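Local structure of CysQ, sulfite synthesis pathway protein (Bacteroides thetaiotaomicron VPI-5482, 3B8B) at residues E203-D208 and V237-A242. The protein probably hydrolyses adenosine 3',5'-bisphosphate to AMP and phosphate with the help of magnesium, as a member of the inositol monophosphatase superfamily. Residues are numbered along the deposited sequence; the frame is centred on the assembly and turned at random.
With SO4 (sulfate ion), chain B.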
loop_
_atom_site.group_PDB
_atom_site.type_symbol
_atom_site.label_atom_id
_atom_site.label_comp_id
_atom_site.label_asym_id
_atom_site.label_seq_id
_atom_site.Cartn_x
_atom_site.Cartn_y
_atom_site.Cartn_z
ATOM N N GLU A 203 18.506 2.595 10.610
ATOM C CA GLU A 203 18.846 2.276 11.994
ATOM C C GLU A 203 19.397 3.510 12.712
ATOM O O GLU A 203 19.144 3.737 13.890
ATOM C CB GLU A 203 19.856 1.139 12.053
ATOM C CG GLU A 203 19.934 0.486 13.422
ATOM C CD GLU A 203 18.795 -0.487 13.658
ATOM O OE1 GLU A 203 18.713 -1.506 12.936
ATOM O OE2 GLU A 203 17.974 -0.224 14.559
ATOM N N THR A 204 20.163 4.321 11.984
ATOM C CA THR A 204 20.724 5.543 12.556
ATOM C C THR A 204 19.605 6.522 12.951
ATOM O O THR A 204 19.648 7.119 14.023
ATOM C CB THR A 204 21.718 6.184 11.556
ATOM O OG1 THR A 204 22.874 5.337 11.440
ATOM C CG2 THR A 204 22.225 7.591 12.067
ATOM N N TYR A 205 18.627 6.689 12.078
ATOM C CA TYR A 205 17.491 7.563 12.356
ATOM C C TYR A 205 16.701 7.023 13.562
ATOM O O TYR A 205 16.387 7.761 14.482
ATOM C CB TYR A 205 16.591 7.697 11.161
ATOM C CG TYR A 205 15.521 8.728 11.356
ATOM C CD1 TYR A 205 15.797 10.059 11.216
ATOM C CD2 TYR A 205 14.233 8.360 11.677
ATOM C CE1 TYR A 205 14.828 10.999 11.391
ATOM C CE2 TYR A 205 13.257 9.297 11.852
ATOM C CZ TYR A 205 13.563 10.611 11.726
ATOM O OH TYR A 205 12.596 11.563 11.908
ATOM N N ILE A 206 16.453 5.726 13.559
ATOM C CA ILE A 206 15.727 5.113 14.710
ATOM C C ILE A 206 16.496 5.289 16.031
ATOM O O ILE A 206 15.897 5.594 17.091
ATOM C CB ILE A 206 15.382 3.644 14.403
ATOM C CG1 ILE A 206 14.331 3.569 13.300
ATOM C CG2 ILE A 206 14.840 2.924 15.690
ATOM C CD1 ILE A 206 14.061 2.174 12.761
ATOM N N ALA A 207 17.825 5.119 16.010
ATOM C CA ALA A 207 18.643 5.349 17.185
ATOM C C ALA A 207 18.444 6.776 17.701
ATOM O O ALA A 207 18.344 6.992 18.916
ATOM C CB ALA A 207 20.146 5.046 16.894
ATOM N N ASP A 208 18.403 7.739 16.792
ATOM C CA ASP A 208 18.163 9.119 17.186
ATOM C C ASP A 208 16.756 9.330 17.766
ATOM O O ASP A 208 16.600 10.055 18.777
ATOM C CB ASP A 208 18.370 10.061 16.007
ATOM C CG ASP A 208 18.622 11.479 16.454
ATOM O OD1 ASP A 208 19.453 11.672 17.360
ATOM O OD2 ASP A 208 17.962 12.383 15.903
ATOM N N VAL A 237 5.523 7.197 13.647
ATOM C CA VAL A 237 6.448 7.441 12.537
ATOM C C VAL A 237 6.865 6.136 11.894
ATOM O O VAL A 237 7.103 5.146 12.589
ATOM C CB VAL A 237 7.691 8.261 12.977
ATOM C CG1 VAL A 237 8.541 7.498 13.984
ATOM C CG2 VAL A 237 8.519 8.678 11.759
ATOM N N TYR A 238 6.951 6.159 10.566
ATOM C CA TYR A 238 7.530 5.086 9.772
ATOM C C TYR A 238 8.600 5.705 8.868
ATOM O O TYR A 238 8.252 6.270 7.823
ATOM C CB TYR A 238 6.468 4.349 8.971
ATOM C CG TYR A 238 7.009 3.437 7.896
ATOM C CD1 TYR A 238 8.198 2.723 8.090
ATOM C CD2 TYR A 238 6.355 3.290 6.677
ATOM C CE1 TYR A 238 8.711 1.905 7.088
ATOM C CE2 TYR A 238 6.861 2.486 5.668
ATOM C CZ TYR A 238 8.052 1.795 5.869
ATOM O OH TYR A 238 8.555 0.987 4.861
ATOM N N PRO A 239 9.863 5.639 9.297
ATOM C CA PRO A 239 10.954 6.166 8.468
ATOM C C PRO A 239 11.505 5.048 7.620
ATOM O O PRO A 239 11.715 3.927 8.122
ATOM C CB PRO A 239 11.956 6.649 9.510
ATOM C CG PRO A 239 11.794 5.639 10.656
ATOM C CD PRO A 239 10.365 5.167 10.615
ATOM N N ARG A 240 11.741 5.296 6.347
ATOM C CA ARG A 240 12.319 4.267 5.484
ATOM C C ARG A 240 13.439 4.911 4.671
ATOM O O ARG A 240 13.201 5.555 3.647
ATOM C CB ARG A 240 11.273 3.599 4.596
ATOM C CG ARG A 240 11.782 2.333 3.932
ATOM C CD ARG A 240 12.021 1.329 4.999
ATOM N NE ARG A 240 12.579 0.071 4.547
ATOM C CZ ARG A 240 11.848 -0.932 4.063
ATOM N NH1 ARG A 240 10.537 -0.797 3.905
ATOM N NH2 ARG A 240 12.435 -2.081 3.732
ATOM N N PHE A 241 14.665 4.754 5.168
ATOM C CA PHE A 241 15.857 5.320 4.514
ATOM C C PHE A 241 16.537 4.211 3.722
ATOM O O PHE A 241 17.646 3.744 4.039
ATOM C CB PHE A 241 16.781 5.962 5.544
ATOM C CG PHE A 241 16.174 7.142 6.280
ATOM C CD1 PHE A 241 14.852 7.564 6.065
ATOM C CD2 PHE A 241 16.926 7.825 7.200
ATOM C CE1 PHE A 241 14.331 8.653 6.789
ATOM C CE2 PHE A 241 16.423 8.913 7.887
ATOM C CZ PHE A 241 15.133 9.312 7.697
ATOM N N ALA A 242 15.806 3.789 2.692
ATOM C CA ALA A 242 16.130 2.631 1.888
ATOM C C ALA A 242 15.420 2.845 0.559
ATOM O O ALA A 242 14.391 3.504 0.524
ATOM C CB ALA A 242 15.650 1.358 2.570
HETATM S S SO4 B . 9.248 -4.247 3.228
HETATM O O1 SO4 B . 8.620 -2.922 3.205
HETATM O O2 SO4 B . 8.557 -5.084 2.237
HETATM O O3 SO4 B . 10.652 -4.107 2.781
HETATM O O4 SO4 B . 9.284 -4.858 4.513
#
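Tyr205, on helix 200-212, lies against Pro239 and Phe241 of the short strand 238-240 and the loop that follows, a helix-on-sheet contact within the inositol monophosphatase fold. No hydrogen bond joins the two segments; the contact is apolar. The Tyr205 ring leaves the helix with its CG beside the carbonyl carbon and opposite the backbone N (chi1 -172°), and this sets it against Phe241 and Pro239. Phe241 CZ sits over one face of that ring, 3.6 Å above its plane, not over its centre but nearer its periphery. The two rings are neither stacked nor perpendicular: their planes meet at 53°, with centroids 4.9 Å apart. Phe241 CE2 also presses on the root of the tyrosine side chain, 3.5 Å from Tyr205 CB. Pro239 CB approaches Tyr205 CD2 obliquely at 3.6 Å, and Ile206 CG1 adds a looser contact to Pro239 CG. With an alanine at Tyr205, Pro239 CB and Phe241 CZ would probably lose the ring they pack on, opening a gap between helix and strand. Phe241 is held further by a ring stack with Trp283 of strand 280-288, and its backbone N and O bond to the hydroxyls of Thr202 and Thr199.

Tyr238 and Arg240 lie on the other side of the strand, away from the helix. There the Arg240 guanidinium grips a sulfate, probably a component of the crystallisation solution, with two nearly straight bonds, NH1 to O1 and NH2 to O3; Ser194 OG and Lys226 NZ bind the same ion. Arg240 NH1 also donates to Tyr238 OH at 2.8 Å, close to the guanidinium plane.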